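Local coordinates for putative immunoglobulin A1 protease (Bacteroides ovatus, PDB 3N6Z), which is of unknown function but probably acts as an immunoglobulin A1 protease-like hydrolase built on a parallel beta-helix, at residues Y205-V210 with Y238-V243; A269-L274 with Y300-I305. All blocks are in the same frame, centred on the assembly; numbering follows the deposited sequence.

Overall arrangement
Contacts 1 and 2 repeat one arrangement on successive turns of a parallel beta-helix: a strand end and the corner after it packing on the equivalent corner of the next turn. They are direct neighbours, since strands 237-239 and 268-270 lie side by side, and backbone bonds such as W271 N to A239 O probably join them, while the S272 hydroxyl pairs with G241 O. Both are mostly buried. Contact 1, its centre about 10 Å from the centre of the chain, relies on tyrosines lying side by side, an amide on a ring and waters at its corner; contact 2, its centre about 18 Å from the centre of the chain, uses sulfur, indole and an isoleucine near helix 334-344.

Contact 1 (Y205-V210 with Y238-V243); sequences YSNATV and YAYGAV
In the conformer described, the amide of N207 lies flat on the Y240 ring, the two planes 9° apart, with CG of N207 3.4 Å from CE2 of Y240 and displaced toward the rim. CG of N207 stands anti to the backbone N (chi1 -177°), and CB adds a CH-pi contact over the same ring. Y240 also stacks with Y356, while water 2 lies between N207 OD1 and Y240 O.

Y205 and Y238 run side by side and point the same way; their planes are 22° apart but slid so far that the rings barely overlap, and the closest side-chain approach is CB of Y205 to CD1 of Y238 at 3.7 Å. Their hydroxyls are held by S362 and by P357 O, respectively. This tyrosine row lines one face of a parallel beta-helix, each turn laying its strand beside the last. S206 N bonds to Y238 O, and Y240 N to S206 O at 2.9 Å, before the chains turn the corner. There the S206 hydroxyl accepts from A208 N at 3.1 Å, an ST turn, and also pairs with T173. G241 CA sits 3.3 Å from A208 O, where a CB would clash; water 1 donates to A208 O and weakly accepts from G241 N. Beyond the corner V210 N donates to A242 O at 2.9 Å, and V210 CB packs on V243 CG1 on the face they share.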
loop_
_atom_site.group_PDB
_atom_site.type_symbol
_atom_site.label_atom_id
_atom_site.label_comp_id
_atom_site.label_asym_id
_atom_site.label_seq_id
_atom_site.Cartn_x
_atom_site.Cartn_y
_atom_site.Cartn_z
ATOM N N TYR A 205 -4.241 5.969 3.810
ATOM C CA TYR A 205 -3.283 6.181 4.888
ATOM C C TYR A 205 -2.791 4.848 5.455
ATOM O O TYR A 205 -3.388 3.783 5.246
ATOM C CB TYR A 205 -3.866 7.069 6.010
ATOM C CG TYR A 205 -4.932 6.444 6.877
ATOM C CD1 TYR A 205 -6.262 6.531 6.524
ATOM C CD2 TYR A 205 -4.616 5.794 8.067
ATOM C CE1 TYR A 205 -7.266 5.975 7.325
ATOM C CE2 TYR A 205 -5.605 5.266 8.900
ATOM C CZ TYR A 205 -6.939 5.346 8.522
ATOM O OH TYR A 205 -7.949 4.799 9.313
ATOM N N SER A 206 -1.689 4.926 6.186
ATOM C CA SER A 206 -1.197 3.794 6.935
ATOM C C SER A 206 -0.598 4.218 8.253
ATOM O O SER A 206 0.039 5.276 8.336
ATOM C CB SER A 206 -0.148 3.040 6.133
ATOM O OG SER A 206 0.308 1.863 6.773
ATOM N N ASN A 207 -0.812 3.375 9.269
ATOM C CA ASN A 207 -0.128 3.422 10.545
ATOM C C ASN A 207 0.719 2.151 10.794
ATOM O O ASN A 207 1.143 1.852 11.937
ATOM C CB ASN A 207 -1.161 3.623 11.658
ATOM C CG ASN A 207 -0.517 3.761 13.002
ATOM O OD1 ASN A 207 0.635 4.191 13.093
ATOM N ND2 ASN A 207 -1.236 3.386 14.049
ATOM N N ALA A 208 1.004 1.381 9.755
ATOM C CA ALA A 208 1.820 0.182 9.929
ATOM C C ALA A 208 3.277 0.525 10.171
ATOM O O ALA A 208 3.762 1.472 9.583
ATOM C CB ALA A 208 1.688 -0.684 8.682
ATOM N N THR A 209 3.971 -0.239 11.043
ATOM C CA THR A 209 5.431 -0.195 11.088
ATOM C C THR A 209 5.937 -0.860 9.815
ATOM O O THR A 209 5.443 -1.917 9.400
ATOM C CB THR A 209 6.056 -0.841 12.308
ATOM O OG1 THR A 209 5.705 -2.226 12.320
ATOM C CG2 THR A 209 5.570 -0.146 13.570
ATOM N N VAL A 210 6.900 -0.216 9.164
ATOM C CA VAL A 210 7.374 -0.639 7.850
ATOM C C VAL A 210 8.892 -0.771 7.921
ATOM O O VAL A 210 9.582 0.200 8.231
ATOM C CB VAL A 210 6.987 0.390 6.752
ATOM C CG1 VAL A 210 7.538 -0.015 5.400
ATOM C CG2 VAL A 210 5.441 0.556 6.675
ATOM N N TYR A 238 -1.256 9.813 3.403
ATOM C CA TYR A 238 -0.342 10.071 4.511
ATOM C C TYR A 238 -0.057 8.808 5.290
ATOM O O TYR A 238 -0.826 7.849 5.232
ATOM C CB TYR A 238 -0.841 11.234 5.403
ATOM C CG TYR A 238 -1.581 10.885 6.662
ATOM C CD1 TYR A 238 -2.944 10.587 6.659
ATOM C CD2 TYR A 238 -0.917 10.853 7.881
ATOM C CE1 TYR A 238 -3.621 10.282 7.851
ATOM C CE2 TYR A 238 -1.577 10.561 9.065
ATOM C CZ TYR A 238 -2.926 10.256 9.052
ATOM O OH TYR A 238 -3.556 9.984 10.240
ATOM N N ALA A 239 1.028 8.834 6.052
ATOM C CA ALA A 239 1.408 7.718 6.889
ATOM C C ALA A 239 1.931 8.202 8.223
ATOM O O ALA A 239 2.496 9.291 8.326
ATOM C CB ALA A 239 2.459 6.831 6.190
ATOM N N TYR A 240 1.764 7.366 9.242
ATOM C CA TYR A 240 2.300 7.663 10.560
ATOM C C TYR A 240 2.910 6.511 11.301
ATOM O O TYR A 240 3.388 6.672 12.448
ATOM C CB TYR A 240 1.315 8.460 11.395
ATOM C CG TYR A 240 0.021 7.812 11.837
ATOM C CD1 TYR A 240 -1.055 7.696 10.969
ATOM C CD2 TYR A 240 -0.174 7.455 13.174
ATOM C CE1 TYR A 240 -2.283 7.223 11.403
ATOM C CE2 TYR A 240 -1.411 6.938 13.616
ATOM C CZ TYR A 240 -2.467 6.857 12.718
ATOM O OH TYR A 240 -3.718 6.378 13.066
ATOM N N GLY A 241 2.989 5.347 10.677
ATOM C CA GLY A 241 3.800 4.276 11.289
ATOM C C GLY A 241 5.313 4.446 11.092
ATOM O O GLY A 241 5.763 5.029 10.120
ATOM N N ALA A 242 6.115 3.968 12.018
ATOM C CA ALA A 242 7.580 4.077 11.910
ATOM C C ALA A 242 8.099 3.352 10.671
ATOM O O ALA A 242 7.707 2.222 10.432
ATOM C CB ALA A 242 8.232 3.491 13.162
ATOM N N VAL A 243 8.979 4.001 9.914
ATOM C CA VAL A 243 9.524 3.454 8.662
ATOM C C VAL A 243 11.036 3.338 8.825
ATOM O O VAL A 243 11.686 4.299 9.263
ATOM C CB VAL A 243 9.203 4.316 7.413
ATOM C CG1 VAL A 243 9.616 3.621 6.129
ATOM C CG2 VAL A 243 7.750 4.714 7.388
HETATM O O HOH W 1 2.991 3.697 7.951
HETATM O O HOH W 2 2.295 5.531 14.984
#

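Contact 2 (A269-L274 with Y300-I305); sequences AAWSNL and YACESI
A cysteine packs on an indole: in the conformer described, C302 lays CB over one face of the five-membered ring of W271, 3.5 Å from CD1 of W271 and offset toward the rim. Its sulfur stands more obliquely, 33° off the ring normal, with SG of C302 3.5 Å from NE1 of W271, a Cys sulfur-aromatic contact. SG is anti to the backbone N (chi1 -164°), which sets it near NE1 and CE2 of W271. Beyond this pair, Y356 meets W271 with planes steeply inclined, and A334 and L337 of helix 334-344 also touch the indole.

The strands of adjacent turns of the parallel beta-helix are joined by two bonds, A270 N to Y300 O at 2.8 Å and C302 N to A270 O at 2.9 Å. On one face the methyls of A270 and A301 meet at 4.2 Å. A type I turn from C302 to I305 then brings I305 back onto the corner: its CG2 lies 3.6 Å from C of W271, while its CB comes 3.3 Å from S272 O. N273 OD1 reaches past I305 to accept from V306 N. An alanine in place of W271 would probably leave the C302 sulfur without its aromatic partner and open a gap beside A334 and L337.

Side-chain contacts across the corner are largely apolar, with a sulfur-aromatic contact at W271, and backbone bonds join the strands beside it; S272 O, buried against I305 with no polar partner in the model, is a likely cost of that apolar packing.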
loop_
_atom_site.group_PDB
_atom_site.type_symbol
_atom_site.label_atom_id
_atom_site.label_comp_id
_atom_site.label_asym_id
_atom_site.label_seq_id
_atom_site.Cartn_x
_atom_site.Cartn_y
_atom_site.Cartn_z
ATOM N N ALA A 269 1.347 13.686 2.829
ATOM C CA ALA A 269 2.030 14.101 4.051
ATOM C C ALA A 269 2.734 12.941 4.766
ATOM O O ALA A 269 2.197 11.819 4.870
ATOM C CB ALA A 269 1.032 14.752 5.035
ATOM N N ALA A 270 3.917 13.229 5.293
ATOM C CA ALA A 270 4.684 12.293 6.104
ATOM C C ALA A 270 4.488 12.620 7.574
ATOM O O ALA A 270 4.725 13.764 7.997
ATOM C CB ALA A 270 6.189 12.349 5.730
ATOM N N TRP A 271 4.102 11.626 8.344
ATOM C CA TRP A 271 3.918 11.772 9.780
ATOM C C TRP A 271 4.525 10.603 10.529
ATOM O O TRP A 271 4.150 10.310 11.675
ATOM C CB TRP A 271 2.426 11.989 10.083
ATOM C CG TRP A 271 2.065 12.751 11.288
ATOM C CD1 TRP A 271 2.777 12.882 12.445
ATOM C CD2 TRP A 271 0.832 13.446 11.490
ATOM N NE1 TRP A 271 2.081 13.680 13.333
ATOM C CE2 TRP A 271 0.881 14.023 12.776
ATOM C CE3 TRP A 271 -0.296 13.651 10.700
ATOM C CZ2 TRP A 271 -0.189 14.780 13.304
ATOM C CZ3 TRP A 271 -1.342 14.399 11.205
ATOM C CH2 TRP A 271 -1.283 14.949 12.500
ATOM N N SER A 272 5.541 9.975 9.928
ATOM C CA SER A 272 6.252 8.831 10.496
ATOM C C SER A 272 7.655 9.225 10.953
ATOM O O SER A 272 8.331 10.007 10.291
ATOM C CB SER A 272 6.402 7.738 9.433
ATOM O OG SER A 272 5.150 7.268 9.003
ATOM N N ASN A 273 8.134 8.606 12.033
ATOM C CA ASN A 273 9.558 8.616 12.343
ATOM C C ASN A 273 10.300 7.694 11.364
ATOM O O ASN A 273 9.799 6.605 11.039
ATOM C CB ASN A 273 9.787 8.148 13.777
ATOM C CG ASN A 273 9.165 9.080 14.800
ATOM O OD1 ASN A 273 9.170 10.299 14.613
ATOM N ND2 ASN A 273 8.650 8.519 15.898
ATOM N N LEU A 274 11.456 8.156 10.877
ATOM C CA LEU A 274 12.168 7.534 9.765
ATOM C C LEU A 274 13.593 7.238 10.195
ATOM O O LEU A 274 14.302 8.148 10.671
ATOM C CB LEU A 274 12.183 8.465 8.554
ATOM C CG LEU A 274 10.863 9.073 8.101
ATOM C CD1 LEU A 274 11.093 9.978 6.884
ATOM C CD2 LEU A 274 9.866 7.966 7.716
ATOM N N TYR A 300 3.878 17.621 2.486
ATOM C CA TYR A 300 4.116 18.106 3.836
ATOM C C TYR A 300 4.700 17.041 4.718
ATOM O O TYR A 300 4.599 15.834 4.428
ATOM C CB TYR A 300 2.809 18.679 4.459
ATOM C CG TYR A 300 2.180 19.675 3.509
ATOM C CD1 TYR A 300 2.767 20.921 3.304
ATOM C CD2 TYR A 300 1.068 19.338 2.756
ATOM C CE1 TYR A 300 2.271 21.793 2.348
ATOM C CE2 TYR A 300 0.548 20.202 1.781
ATOM C CZ TYR A 300 1.157 21.447 1.592
ATOM O OH TYR A 300 0.684 22.286 0.632
ATOM N N ALA A 301 5.273 17.467 5.832
ATOM C CA ALA A 301 5.755 16.556 6.854
ATOM C C ALA A 301 5.496 17.157 8.209
ATOM O O ALA A 301 5.670 18.368 8.409
ATOM C CB ALA A 301 7.261 16.241 6.694
ATOM N N CYS A 302 5.085 16.355 9.185
ATOM C CA CYS A 302 4.919 16.913 10.522
ATOM C C CYS A 302 6.269 17.352 11.073
ATOM O O CYS A 302 7.274 16.658 10.967
ATOM C CB CYS A 302 4.251 15.958 11.493
ATOM S SG CYS A 302 3.634 16.832 12.988
ATOM N N GLU A 303 6.263 18.540 11.683
ATOM C CA GLU A 303 7.466 19.175 12.215
ATOM C C GLU A 303 8.120 18.336 13.316
ATOM O O GLU A 303 9.308 18.496 13.580
ATOM C CB GLU A 303 7.121 20.570 12.750
ATOM C CG GLU A 303 6.241 20.552 13.968
ATOM C CD GLU A 303 5.671 21.906 14.372
ATOM O OE1 GLU A 303 6.095 22.922 13.783
ATOM O OE2 GLU A 303 4.827 21.906 15.320
ATOM N N SER A 304 7.355 17.440 13.939
ATOM C CA SER A 304 7.867 16.673 15.073
ATOM C C SER A 304 8.376 15.271 14.740
ATOM O O SER A 304 8.818 14.576 15.652
ATOM C CB SER A 304 6.786 16.575 16.130
ATOM O OG SER A 304 5.691 15.815 15.662
ATOM N N ILE A 305 8.352 14.867 13.457
ATOM C CA ILE A 305 8.900 13.543 13.142
ATOM C C ILE A 305 10.407 13.547 13.398
ATOM O O ILE A 305 11.085 14.584 13.273
ATOM C CB ILE A 305 8.521 13.025 11.725
ATOM C CG1 ILE A 305 9.190 13.824 10.606
ATOM C CG2 ILE A 305 6.994 12.966 11.580
ATOM C CD1 ILE A 305 8.846 13.287 9.185
#